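Local coordinates for inclusion membrane protein A (Chlamydia trachomatis, PDB 6E7E), which probably drives the homotypic fusion of chlamydial inclusions as a SNARE-like membrane protein, of which this chain is the soluble, largely helical domain, at residues F32-S36 against S50-Y54; M24-L28 against I104-T108; S96-L100 against E141-L145; K65-L70 against L152-I156; S43-V49 against I128-K132. The protein carries 2 engineered substitutions. One frame throughout, in Å; residues are numbered along the deposited sequence.

Overall arrangement
The soluble domain is an elongated bundle of helices, and the five contacts are spread along much of its length. Contacts 1, 2 and 5 share a single apolar cluster: Leu-107 CD1 of contact 2 lies 3.7 Å from Phe-32 CZ of contact 1 and equally 3.7 Å from Leu-131 CD2 of contact 5. Contact 3 sits near the middle, its centre about 6 Å from that of the chain. Beyond it, contact 4 is joined to it by Leu-145 CD1 and Phe-67 CE2, 4.0 Å apart. Contacts 3, 4 and 5 all use helix 125-165, which runs through all three; the centres of contacts 4 and 5 are about 35 Å apart.

Contact 1: residues F32-S36 against S50-Y54; sequences FLHLS and SQDFY
Ser-36 OG and Gln-51 OE1 are joined by one water, which donates a 2.7 Å hydrogen bond to each. Gln-51 reaches it by turning at chi2 (61°), while its CB lies against the serine hydroxyl. The backbones come closest at Ser-50, whose CA is 4.9 Å from Phe-32 CA. Ser-50 CB packs 3.4 Å from Phe-32 O and meets Ser-36 CB, whereas OG is turned to Leu-35 CD2 and bonded to Leu-46 O within its own helix. Small side chains of this kind let the two arms of an antiparallel helical hairpin, helix 4-38 and helix 44-57, approach to 7.8 Å between axes at an angle of 151°. On one flank Phe-32 and Phe-53 leave their helices side by side and stack face to face, ring centroids 4.7 Å apart and planes inclined by 27°. The Phe-53 ring is shifted toward the rim of its neighbour, and Ser-50 CB sits at that neighbour's edge, in plane. Leu-131 of helix 125-165 and Leu-107 of helix 87-107 touch both phenylalanines. On another flank Leu-33 lies over one face of the Tyr-54 ring, its CD1 4.2 Å above the ring plane, over the centre.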
# COMPACT_ATOMS: atom_id res chain seq x y z
N PHE A 32 -0.82 -14.31 7.34
CA PHE A 32 -1.00 -13.93 8.76
C PHE A 32 -2.39 -14.30 9.26
O PHE A 32 -2.49 -14.60 10.45
CB PHE A 32 -0.63 -12.46 8.99
CG PHE A 32 0.87 -12.32 9.05
CD1 PHE A 32 1.56 -12.72 10.18
CD2 PHE A 32 1.61 -11.89 7.96
CE1 PHE A 32 2.94 -12.70 10.23
CE2 PHE A 32 2.99 -11.89 8.01
CZ PHE A 32 3.64 -12.30 9.13
N LEU A 33 -3.40 -14.38 8.41
CA LEU A 33 -4.69 -14.94 8.84
C LEU A 33 -4.49 -16.40 9.25
O LEU A 33 -4.93 -16.83 10.31
CB LEU A 33 -5.72 -14.84 7.73
CG LEU A 33 -7.08 -15.41 8.08
CD1 LEU A 33 -7.70 -14.68 9.26
CD2 LEU A 33 -7.98 -15.29 6.87
N HIS A 34 -3.83 -17.17 8.40
CA HIS A 34 -3.50 -18.57 8.74
C HIS A 34 -2.75 -18.62 10.08
O HIS A 34 -3.12 -19.39 10.95
CB HIS A 34 -2.66 -19.21 7.64
CG HIS A 34 -3.43 -19.79 6.51
ND1 HIS A 34 -3.86 -19.17 5.34
CD2 HIS A 34 -3.80 -21.08 6.38
CE1 HIS A 34 -4.44 -20.09 4.58
NE2 HIS A 34 -4.44 -21.24 5.21
N LEU A 35 -1.69 -17.84 10.21
CA LEU A 35 -0.83 -17.89 11.40
C LEU A 35 -1.66 -17.54 12.64
O LEU A 35 -1.48 -18.15 13.69
CB LEU A 35 0.36 -16.95 11.22
CG LEU A 35 1.55 -17.22 12.13
CD1 LEU A 35 2.27 -18.48 11.70
CD2 LEU A 35 2.51 -16.03 12.07
N SER A 36 -2.52 -16.55 12.52
CA SER A 36 -3.35 -16.11 13.64
C SER A 36 -4.19 -17.28 14.17
O SER A 36 -4.28 -17.47 15.37
CB SER A 36 -4.18 -14.91 13.26
OG SER A 36 -4.94 -14.51 14.35
N SER A 50 -0.73 -11.17 14.46
CA SER A 50 -1.03 -11.73 13.14
C SER A 50 -2.40 -11.23 12.67
O SER A 50 -2.54 -10.86 11.49
CB SER A 50 -0.96 -13.23 13.21
OG SER A 50 0.36 -13.69 13.51
N GLN A 51 -3.39 -11.22 13.54
CA GLN A 51 -4.71 -10.65 13.18
C GLN A 51 -4.57 -9.16 12.83
O GLN A 51 -5.24 -8.69 11.91
CB GLN A 51 -5.70 -10.88 14.30
CG GLN A 51 -7.05 -10.19 14.09
CD GLN A 51 -7.83 -10.61 12.87
OE1 GLN A 51 -7.83 -11.77 12.48
NE2 GLN A 51 -8.52 -9.65 12.25
N ASP A 52 -3.66 -8.45 13.50
CA ASP A 52 -3.41 -7.03 13.17
C ASP A 52 -2.87 -6.88 11.75
O ASP A 52 -3.25 -5.92 11.05
CB ASP A 52 -2.41 -6.40 14.14
CG ASP A 52 -2.86 -6.21 15.56
OD1 ASP A 52 -4.08 -6.23 15.79
OD2 ASP A 52 -1.96 -6.04 16.40
N PHE A 53 -1.98 -7.75 11.31
CA PHE A 53 -1.53 -7.68 9.90
C PHE A 53 -2.71 -7.93 8.97
O PHE A 53 -2.85 -7.25 7.95
CB PHE A 53 -0.44 -8.69 9.62
CG PHE A 53 0.92 -8.21 10.02
CD1 PHE A 53 1.58 -7.31 9.23
CD2 PHE A 53 1.54 -8.63 11.18
CE1 PHE A 53 2.83 -6.84 9.56
CE2 PHE A 53 2.79 -8.16 11.50
CZ PHE A 53 3.45 -7.28 10.68
N TYR A 54 -3.56 -8.89 9.30
CA TYR A 54 -4.72 -9.19 8.45
C TYR A 54 -5.57 -7.92 8.31
O TYR A 54 -5.96 -7.52 7.21
CB TYR A 54 -5.55 -10.35 8.99
CG TYR A 54 -6.63 -10.71 8.00
CD1 TYR A 54 -6.30 -11.41 6.83
CD2 TYR A 54 -7.92 -10.28 8.13
CE1 TYR A 54 -7.24 -11.68 5.85
CE2 TYR A 54 -8.88 -10.57 7.18
CZ TYR A 54 -8.53 -11.26 6.03
OH TYR A 54 -9.48 -11.51 5.09
O HOH W 1 -7.59 -14.12 13.75

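Contact 2: residues M24-L28 against I104-T108; sequences MLSVL and IRFLT
Ile-104 is wedged against Met-24, Leu-25 and Leu-28, an entirely apolar piece of helix-to-helix packing within the bundle that joins helix 4-38 to the C-terminal part of helix 87-107. The tight part is buried and made by Leu-25, Leu-28, Ile-104 and Leu-107. Leu-25 CD2 comes to 3.8 Å from Ile-104 CG1, while the CG2 branch of the isoleucine, anti to the backbone N, faces Leu-28 CD1. Leu-28 and Leu-107 come alongside from opposing directions, so that Leu-28 CD1 and Leu-107 CD2 touch at 4.0 Å. Leu-107 continues inward to Phe-53 and Leu-131, and Leu-25 to Leu-57, which ties this patch to two further helices. The outer side is looser. Met-24, only partly buried, lies crosswise to Ile-104, with SD against CG2 and CB 4.0 Å from Ile-104 CD1; a bend at chi3 (-85°) leaves its CE 4.2 Å from that same methyl. Thr-108 is exposed and meets Leu-28 CD2 chiefly through its own CA, 4.1 Å away. Its hydroxyl turns back on its own segment: OG1 donates to Ile-104 O at 2.7 Å from 45° out of the carbonyl plane, and that same oxygen accepts from Thr-108 N.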
# COMPACT_ATOMS: atom_id res chain seq x y z
N MET A 24 1.47 -8.60 -3.35
CA MET A 24 2.32 -9.23 -2.32
C MET A 24 1.71 -9.05 -0.94
O MET A 24 1.73 -10.01 -0.13
CB MET A 24 3.73 -8.67 -2.36
CG MET A 24 4.47 -9.13 -3.58
SD MET A 24 6.21 -8.61 -3.56
CE MET A 24 6.09 -6.98 -4.25
N LEU A 25 1.19 -7.87 -0.62
CA LEU A 25 0.53 -7.69 0.68
C LEU A 25 -0.72 -8.58 0.79
O LEU A 25 -1.01 -9.02 1.91
CB LEU A 25 0.18 -6.23 0.90
CG LEU A 25 1.37 -5.30 1.09
CD1 LEU A 25 0.90 -3.88 1.18
CD2 LEU A 25 2.15 -5.66 2.34
N SER A 26 -1.42 -8.86 -0.29
CA SER A 26 -2.59 -9.77 -0.22
C SER A 26 -2.12 -11.18 0.17
O SER A 26 -2.79 -11.87 0.94
CB SER A 26 -3.40 -9.75 -1.50
OG SER A 26 -2.87 -10.54 -2.56
N VAL A 27 -0.99 -11.59 -0.35
CA VAL A 27 -0.44 -12.93 -0.02
C VAL A 27 -0.05 -12.92 1.45
O VAL A 27 -0.37 -13.88 2.19
CB VAL A 27 0.76 -13.28 -0.91
CG1 VAL A 27 1.45 -14.57 -0.47
CG2 VAL A 27 0.36 -13.36 -2.37
N LEU A 28 0.65 -11.90 1.89
CA LEU A 28 1.09 -11.83 3.30
C LEU A 28 -0.10 -11.72 4.24
O LEU A 28 -0.09 -12.33 5.30
CB LEU A 28 2.06 -10.66 3.47
CG LEU A 28 3.40 -10.87 2.78
CD1 LEU A 28 4.17 -9.57 2.70
CD2 LEU A 28 4.21 -11.91 3.50
N ILE A 104 7.94 -5.26 2.92
CA ILE A 104 7.62 -6.61 2.39
C ILE A 104 8.86 -7.49 2.47
O ILE A 104 8.76 -8.65 2.87
CB ILE A 104 7.09 -6.54 0.95
CG1 ILE A 104 5.69 -5.94 0.94
CG2 ILE A 104 7.12 -7.91 0.26
CD1 ILE A 104 5.25 -5.50 -0.44
N ARG A 105 10.00 -6.97 2.08
CA ARG A 105 11.23 -7.77 2.10
C ARG A 105 11.46 -8.30 3.52
O ARG A 105 11.81 -9.48 3.69
CB ARG A 105 12.41 -6.94 1.59
CG ARG A 105 13.64 -7.78 1.33
CD ARG A 105 14.75 -7.04 0.63
NE ARG A 105 15.28 -5.95 1.44
CZ ARG A 105 16.25 -6.05 2.35
NH1 ARG A 105 16.80 -7.22 2.62
NH2 ARG A 105 16.65 -4.98 3.00
N PHE A 106 11.33 -7.47 4.53
CA PHE A 106 11.57 -7.91 5.93
C PHE A 106 10.50 -8.86 6.41
O PHE A 106 10.75 -9.77 7.20
CB PHE A 106 11.49 -6.76 6.92
CG PHE A 106 12.34 -5.54 6.63
CD1 PHE A 106 13.60 -5.69 6.09
CD2 PHE A 106 11.89 -4.26 6.93
CE1 PHE A 106 14.40 -4.58 5.83
CE2 PHE A 106 12.68 -3.15 6.68
CZ PHE A 106 13.94 -3.31 6.12
N LEU A 107 9.26 -8.64 6.01
CA LEU A 107 8.14 -9.43 6.53
C LEU A 107 8.10 -10.81 5.88
O LEU A 107 7.60 -11.73 6.52
CB LEU A 107 6.85 -8.66 6.26
CG LEU A 107 5.58 -9.22 6.88
CD1 LEU A 107 5.69 -9.34 8.40
CD2 LEU A 107 4.42 -8.31 6.52
N THR A 108 8.55 -10.92 4.64
CA THR A 108 8.30 -12.15 3.84
C THR A 108 8.68 -13.43 4.56
O THR A 108 7.89 -14.36 4.54
CB THR A 108 8.99 -12.01 2.49
OG1 THR A 108 8.31 -11.03 1.71
CG2 THR A 108 8.93 -13.29 1.69

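Contact 3: residues S96-L100 against E141-L145; sequences SVASL and EIGQL
This is a two-sided contact, apolar within and hydrated without, between antiparallel helices near the middle of the bundle. Helix 87-107 and helix 125-165 run at 158° to each other here; the axes are 10.3 Å apart, and side chains and ordered waters lie between the backbones. Leu-100 supplies the apolar side. Its CD2 packs 3.9 Å from Glu-141 CB, the two side chains passing head to tail, and its CD1 meets Leu-145 CD2 at 4.0 Å, the pair set roughly perpendicular. Phe-60 covers both leucines from a loop.

Glu-141 marks the change from apolar to polar. Its CB belongs to the leucine side, but a bend at chi2 (-65°) swings the carboxylate across to Ser-99, where OE2 lies 2.8 Å from Ser-99 OG. The other oxygen is served by water: one molecule donates to Glu-141 OE1 and to Glu-141 O, and accepts from Ser-96 OG at 2.6 Å. With both of its protons and one acceptor position engaged, this water takes the place of a direct bond between Ser-96 and the glutamate, whose OE1 and Ser-96 OG are 4.5 Å apart. A second water lies between Ser-96 OG and Gln-144 OE1. At this level the apolar grip comes from the leucines, whereas on the outer side Glu-141 is partly exposed and one of its carboxylate oxygens is hydrated by a water also bonded to Ser-96, so the polar link between Ser-96 and the facing helix is made through water.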
# COMPACT_ATOMS: atom_id res chain seq x y z
N SER A 96 7.36 6.37 -0.74
CA SER A 96 6.38 5.43 -0.16
C SER A 96 6.54 4.06 -0.79
O SER A 96 6.51 3.05 -0.06
CB SER A 96 4.99 5.94 -0.37
OG SER A 96 4.65 7.02 0.47
N VAL A 97 6.61 4.00 -2.10
CA VAL A 97 6.74 2.72 -2.81
C VAL A 97 8.00 1.99 -2.34
O VAL A 97 7.95 0.79 -2.03
CB VAL A 97 6.73 2.95 -4.32
CG1 VAL A 97 7.20 1.72 -5.07
CG2 VAL A 97 5.35 3.37 -4.80
N ALA A 98 9.12 2.70 -2.26
CA ALA A 98 10.38 2.05 -1.85
C ALA A 98 10.26 1.52 -0.42
O ALA A 98 10.74 0.42 -0.13
CB ALA A 98 11.51 3.01 -1.98
N SER A 99 9.67 2.30 0.46
CA SER A 99 9.54 1.89 1.86
C SER A 99 8.63 0.68 1.97
O SER A 99 8.95 -0.26 2.73
CB SER A 99 9.05 3.02 2.67
OG SER A 99 9.01 2.64 4.02
N LEU A 100 7.52 0.65 1.27
CA LEU A 100 6.62 -0.51 1.30
C LEU A 100 7.32 -1.76 0.77
O LEU A 100 7.13 -2.83 1.34
CB LEU A 100 5.35 -0.18 0.51
CG LEU A 100 4.42 0.80 1.20
CD1 LEU A 100 3.41 1.36 0.20
CD2 LEU A 100 3.71 0.17 2.39
N GLU A 141 3.27 3.79 7.06
CA GLU A 141 3.46 4.00 5.60
C GLU A 141 2.11 3.99 4.89
O GLU A 141 1.90 4.79 3.95
CB GLU A 141 4.36 2.90 5.06
CG GLU A 141 5.80 2.98 5.49
CD GLU A 141 6.57 4.20 5.01
OE1 GLU A 141 6.16 4.84 4.05
OE2 GLU A 141 7.61 4.47 5.62
N ILE A 142 1.23 3.06 5.23
CA ILE A 142 -0.09 2.95 4.56
C ILE A 142 -0.89 4.23 4.85
O ILE A 142 -1.56 4.73 3.92
CB ILE A 142 -0.82 1.66 4.95
CG1 ILE A 142 -0.07 0.43 4.45
CG2 ILE A 142 -2.24 1.66 4.43
CD1 ILE A 142 -0.60 -0.87 5.01
N GLY A 143 -0.81 4.77 6.06
CA GLY A 143 -1.54 6.00 6.39
C GLY A 143 -1.08 7.14 5.51
O GLY A 143 -1.92 7.93 5.01
N GLN A 144 0.24 7.29 5.38
CA GLN A 144 0.84 8.38 4.57
C GLN A 144 0.39 8.24 3.10
O GLN A 144 -0.06 9.22 2.49
CB GLN A 144 2.36 8.40 4.74
CG GLN A 144 3.13 9.32 3.82
CD GLN A 144 4.38 9.87 4.48
OE1 GLN A 144 5.49 9.71 3.98
NE2 GLN A 144 4.19 10.52 5.62
N LEU A 145 0.49 7.04 2.56
CA LEU A 145 0.06 6.79 1.16
C LEU A 145 -1.44 7.09 0.98
O LEU A 145 -1.82 7.75 0.01
CB LEU A 145 0.39 5.34 0.83
CG LEU A 145 -0.09 4.89 -0.55
CD1 LEU A 145 0.66 5.61 -1.66
CD2 LEU A 145 0.04 3.38 -0.69
O HOH W 2 5.81 9.30 1.24
O HOH W 3 4.26 5.84 2.77

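Contact 4: residues K65-L70 against L152-I156; sequences KGFESL and LTSQI
Leu-152 meets Phe-67 crosswise, its CD1 methyl set over one face of the ring. This CH-pi contact lies between helix 65-73 and helix 125-165, two members of the helical bundle that run at 40° to each other with their axes 8.4 Å apart. The methyl stands 3.9 Å from the ring centroid, 30° off the normal, which leaves it nearer the side of the ring carrying CD1 and CE1 than its centre. Phe-67 leaves its helix pointing away from the long helix, yet the ring still slides under Leu-152, and it is further enclosed by Leu-11 and Val-15 of helix 4-38 and by Leu-93 of helix 87-107.

Leu-70 meets the same Leu-152 methyl, crossing that side chain at a slant with its CD2 4.0 Å from Leu-152 CD1. Against Ile-156 it is set about perpendicular: a chi1 of -64° sends Ile-156 CG1 and its methyl across toward Leu-70, where CD1 rests 3.8 Å from Leu-70 CB. Gly-66 gives the other side of the contact its closeness. Having no side chain, it lets its CA come to 4.2 Å from Thr-153 CA, and Thr-153 OG1 rests 3.1 Å from that same Gly-66 CA. The polar groups there look to Ser-149 on the long helix: Gly-66 N bonds to its OG, and Thr-153 OG1 is weakly bonded to its carbonyl oxygen. The methyl end of Ile-156 presses onto backbone as well, CD1 lying 3.5 Å from Gly-66 O and 3.4 Å from Leu-70 N, the two atoms of one helical hydrogen bond.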
# COMPACT_ATOMS: atom_id res chain seq x y z
N LYS A 65 -5.82 4.33 -4.81
CA LYS A 65 -6.76 4.54 -5.94
C LYS A 65 -6.56 5.90 -6.60
O LYS A 65 -6.75 5.98 -7.82
CB LYS A 65 -8.18 4.38 -5.41
CG LYS A 65 -9.27 4.59 -6.44
CD LYS A 65 -10.67 4.52 -5.87
CE LYS A 65 -10.74 4.73 -4.38
NZ LYS A 65 -12.06 5.27 -3.96
N GLY A 66 -6.25 6.95 -5.86
CA GLY A 66 -6.11 8.26 -6.50
C GLY A 66 -4.97 8.28 -7.50
O GLY A 66 -5.07 8.95 -8.53
N PHE A 67 -3.89 7.58 -7.21
CA PHE A 67 -2.73 7.51 -8.13
C PHE A 67 -3.12 6.72 -9.36
O PHE A 67 -2.71 7.08 -10.47
CB PHE A 67 -1.51 6.96 -7.42
CG PHE A 67 -0.95 7.88 -6.38
CD1 PHE A 67 -0.34 9.05 -6.76
CD2 PHE A 67 -1.13 7.62 -5.03
CE1 PHE A 67 0.16 9.93 -5.82
CE2 PHE A 67 -0.63 8.50 -4.08
CZ PHE A 67 0.03 9.64 -4.48
N GLU A 68 -3.77 5.58 -9.15
CA GLU A 68 -4.21 4.75 -10.28
C GLU A 68 -5.18 5.57 -11.14
O GLU A 68 -5.10 5.57 -12.39
CB GLU A 68 -4.81 3.45 -9.74
CG GLU A 68 -5.12 2.48 -10.84
CD GLU A 68 -5.50 1.09 -10.38
OE1 GLU A 68 -5.36 0.80 -9.18
OE2 GLU A 68 -5.94 0.32 -11.23
N SER A 69 -6.11 6.27 -10.49
CA SER A 69 -7.06 7.11 -11.24
C SER A 69 -6.35 8.22 -12.03
O SER A 69 -6.72 8.49 -13.17
CB SER A 69 -8.06 7.70 -10.30
OG SER A 69 -8.95 6.72 -9.80
N LEU A 70 -5.37 8.88 -11.43
CA LEU A 70 -4.62 9.96 -12.09
C LEU A 70 -3.96 9.41 -13.35
O LEU A 70 -4.05 10.01 -14.42
CB LEU A 70 -3.56 10.52 -11.15
CG LEU A 70 -2.77 11.70 -11.69
CD1 LEU A 70 -3.68 12.88 -12.02
CD2 LEU A 70 -1.71 12.09 -10.70
N LEU A 152 -6.01 13.03 -3.96
CA LEU A 152 -6.06 12.96 -5.42
C LEU A 152 -7.41 12.44 -5.90
O LEU A 152 -7.94 13.03 -6.87
CB LEU A 152 -4.98 12.03 -5.92
CG LEU A 152 -3.73 12.67 -6.44
CD1 LEU A 152 -2.81 11.55 -6.87
CD2 LEU A 152 -4.00 13.63 -7.59
N THR A 153 -7.99 11.45 -5.26
CA THR A 153 -9.29 10.93 -5.69
C THR A 153 -10.27 12.09 -5.65
O THR A 153 -11.07 12.20 -6.58
CB THR A 153 -9.71 9.77 -4.79
OG1 THR A 153 -8.89 8.65 -5.10
CG2 THR A 153 -11.18 9.44 -4.94
N SER A 154 -10.26 12.88 -4.58
CA SER A 154 -11.25 13.96 -4.44
C SER A 154 -11.07 14.96 -5.57
O SER A 154 -12.05 15.46 -6.17
CB SER A 154 -11.11 14.66 -3.11
OG SER A 154 -11.44 13.80 -2.02
N GLN A 155 -9.84 15.34 -5.85
CA GLN A 155 -9.53 16.35 -6.87
C GLN A 155 -9.91 15.87 -8.27
O GLN A 155 -10.48 16.64 -9.07
CB GLN A 155 -8.07 16.73 -6.80
CG GLN A 155 -7.69 17.43 -5.51
CD GLN A 155 -6.20 17.43 -5.28
OE1 GLN A 155 -5.49 16.49 -5.66
NE2 GLN A 155 -5.76 18.45 -4.55
N ILE A 156 -9.52 14.65 -8.59
CA ILE A 156 -9.85 14.08 -9.91
C ILE A 156 -11.36 13.97 -10.05
O ILE A 156 -11.87 14.28 -11.13
CB ILE A 156 -9.20 12.69 -10.08
CG1 ILE A 156 -7.68 12.80 -10.07
CG2 ILE A 156 -9.71 12.01 -11.33
CD1 ILE A 156 -7.01 11.49 -9.91

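Contact 5: residues S43-V49 against I128-K132; sequences SKDLSAV and IEELK
The capped N-terminal turn of helix 44-57 packs here beside helix 125-165, near one end of the bundle, with the two segments running nearly parallel at 22° and their axes 10.0 Å apart. Ser-43 occupies the N-cap position. Its OG accepts a weak bond from Leu-46 N and is also in contact across the interface, so that the cap is part of it: Ile-128 CD1 touches both Ser-43 OG and Leu-46 CB, the latter at 3.9 Å, while Ile-128 CG2 is turned to Asp-45 OD2. Deeper in, Leu-46 CD1 meets Leu-131 CD1 at 3.6 Å, a slanting contact that Val-114 and Leu-124 extend on the Leu-46 side and Phe-32 on the Leu-131 side. Val-49 closes the next turn, standing square to Leu-131 and Lys-132, with CG2 3.9 Å from Lys-132 CG.

From that point Lys-132 runs back along the interface, extended beyond CG, to reach the carboxylate of Asp-45. Its NZ donates to Asp-45 OD2 at 2.8 Å, approaching on the syn side and 19° out of the carboxylate plane, in a salt bridge. Asp-45 OD1 takes a 2.6 Å bond from a water that is also weakly bonded to Lys-132 NZ. The carboxylate thus has a charged partner on one oxygen and a water on the other, which probably leaves the charge largely balanced and the border still hydrated alongside the packing of Leu-46, Val-49, Ile-128 and Leu-131; the acidic group, so near the start of a helix, is probably also steadied by the helix dipole.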
# COMPACT_ATOMS: atom_id res chain seq x y z
N SER A 43 0.01 -19.26 21.29
CA SER A 43 0.67 -17.96 21.54
C SER A 43 -0.33 -16.85 21.28
O SER A 43 -0.49 -16.42 20.15
CB SER A 43 1.91 -17.76 20.72
OG SER A 43 2.43 -16.47 20.96
N LYS A 44 -0.99 -16.39 22.32
CA LYS A 44 -2.04 -15.36 22.17
C LYS A 44 -1.44 -14.07 21.59
O LYS A 44 -2.10 -13.42 20.78
CB LYS A 44 -2.74 -15.13 23.51
CG LYS A 44 -3.63 -16.29 23.94
CD LYS A 44 -4.96 -16.34 23.22
CE LYS A 44 -6.01 -17.17 23.94
NZ LYS A 44 -7.16 -17.49 23.07
N ASP A 45 -0.23 -13.70 21.98
CA ASP A 45 0.38 -12.43 21.51
C ASP A 45 0.70 -12.57 20.02
O ASP A 45 0.41 -11.65 19.24
CB ASP A 45 1.63 -12.08 22.32
CG ASP A 45 1.90 -10.58 22.38
OD1 ASP A 45 0.99 -9.80 22.04
OD2 ASP A 45 3.02 -10.20 22.73
N LEU A 46 1.26 -13.69 19.59
CA LEU A 46 1.53 -13.91 18.16
C LEU A 46 0.20 -13.90 17.40
O LEU A 46 0.13 -13.34 16.31
CB LEU A 46 2.26 -15.23 17.94
CG LEU A 46 2.47 -15.60 16.49
CD1 LEU A 46 3.32 -14.56 15.74
CD2 LEU A 46 3.10 -16.97 16.39
N SER A 47 -0.81 -14.53 17.94
CA SER A 47 -2.10 -14.62 17.24
C SER A 47 -2.67 -13.20 17.06
O SER A 47 -3.23 -12.89 15.98
CB SER A 47 -3.03 -15.54 17.98
OG SER A 47 -4.28 -15.64 17.35
N ALA A 48 -2.59 -12.36 18.08
CA ALA A 48 -3.16 -10.99 18.02
C ALA A 48 -2.38 -10.15 17.00
O ALA A 48 -3.00 -9.44 16.19
CB ALA A 48 -3.14 -10.37 19.39
N VAL A 49 -1.05 -10.20 17.02
CA VAL A 49 -0.28 -9.37 16.06
C VAL A 49 -0.57 -9.86 14.64
O VAL A 49 -0.64 -9.06 13.71
CB VAL A 49 1.24 -9.33 16.37
CG1 VAL A 49 2.01 -10.62 16.16
CG2 VAL A 49 1.90 -8.28 15.49
N ILE A 128 8.02 -12.17 17.71
CA ILE A 128 6.78 -11.41 17.98
C ILE A 128 7.12 -9.91 18.03
O ILE A 128 6.39 -9.09 17.47
CB ILE A 128 6.09 -11.91 19.25
CG1 ILE A 128 5.53 -13.31 19.03
CG2 ILE A 128 5.02 -10.93 19.72
CD1 ILE A 128 5.17 -14.02 20.31
N GLU A 129 8.22 -9.55 18.68
CA GLU A 129 8.62 -8.13 18.79
C GLU A 129 8.94 -7.58 17.40
O GLU A 129 8.55 -6.44 17.11
CB GLU A 129 9.82 -8.04 19.72
CG GLU A 129 10.43 -6.66 19.76
CD GLU A 129 9.45 -5.60 20.19
OE1 GLU A 129 8.40 -5.95 20.80
OE2 GLU A 129 9.74 -4.44 19.91
N GLU A 130 9.60 -8.36 16.56
CA GLU A 130 9.90 -7.90 15.20
C GLU A 130 8.59 -7.69 14.44
O GLU A 130 8.46 -6.68 13.71
CB GLU A 130 10.79 -8.91 14.50
CG GLU A 130 11.19 -8.44 13.13
CD GLU A 130 12.20 -9.32 12.42
OE1 GLU A 130 12.40 -10.46 12.88
OE2 GLU A 130 12.79 -8.86 11.43
N LEU A 131 7.65 -8.58 14.58
CA LEU A 131 6.36 -8.47 13.88
C LEU A 131 5.63 -7.21 14.34
O LEU A 131 5.06 -6.50 13.49
CB LEU A 131 5.52 -9.71 14.10
CG LEU A 131 5.97 -10.92 13.30
CD1 LEU A 131 5.26 -12.16 13.81
CD2 LEU A 131 5.70 -10.72 11.82
N LYS A 132 5.62 -6.92 15.63
CA LYS A 132 4.94 -5.72 16.10
C LYS A 132 5.61 -4.47 15.53
O LYS A 132 4.91 -3.49 15.18
CB LYS A 132 4.97 -5.63 17.62
CG LYS A 132 4.08 -6.63 18.33
CD LYS A 132 4.27 -6.57 19.80
CE LYS A 132 3.46 -7.60 20.55
NZ LYS A 132 3.91 -7.71 21.96
O HOH W 4 0.67 -7.24 22.55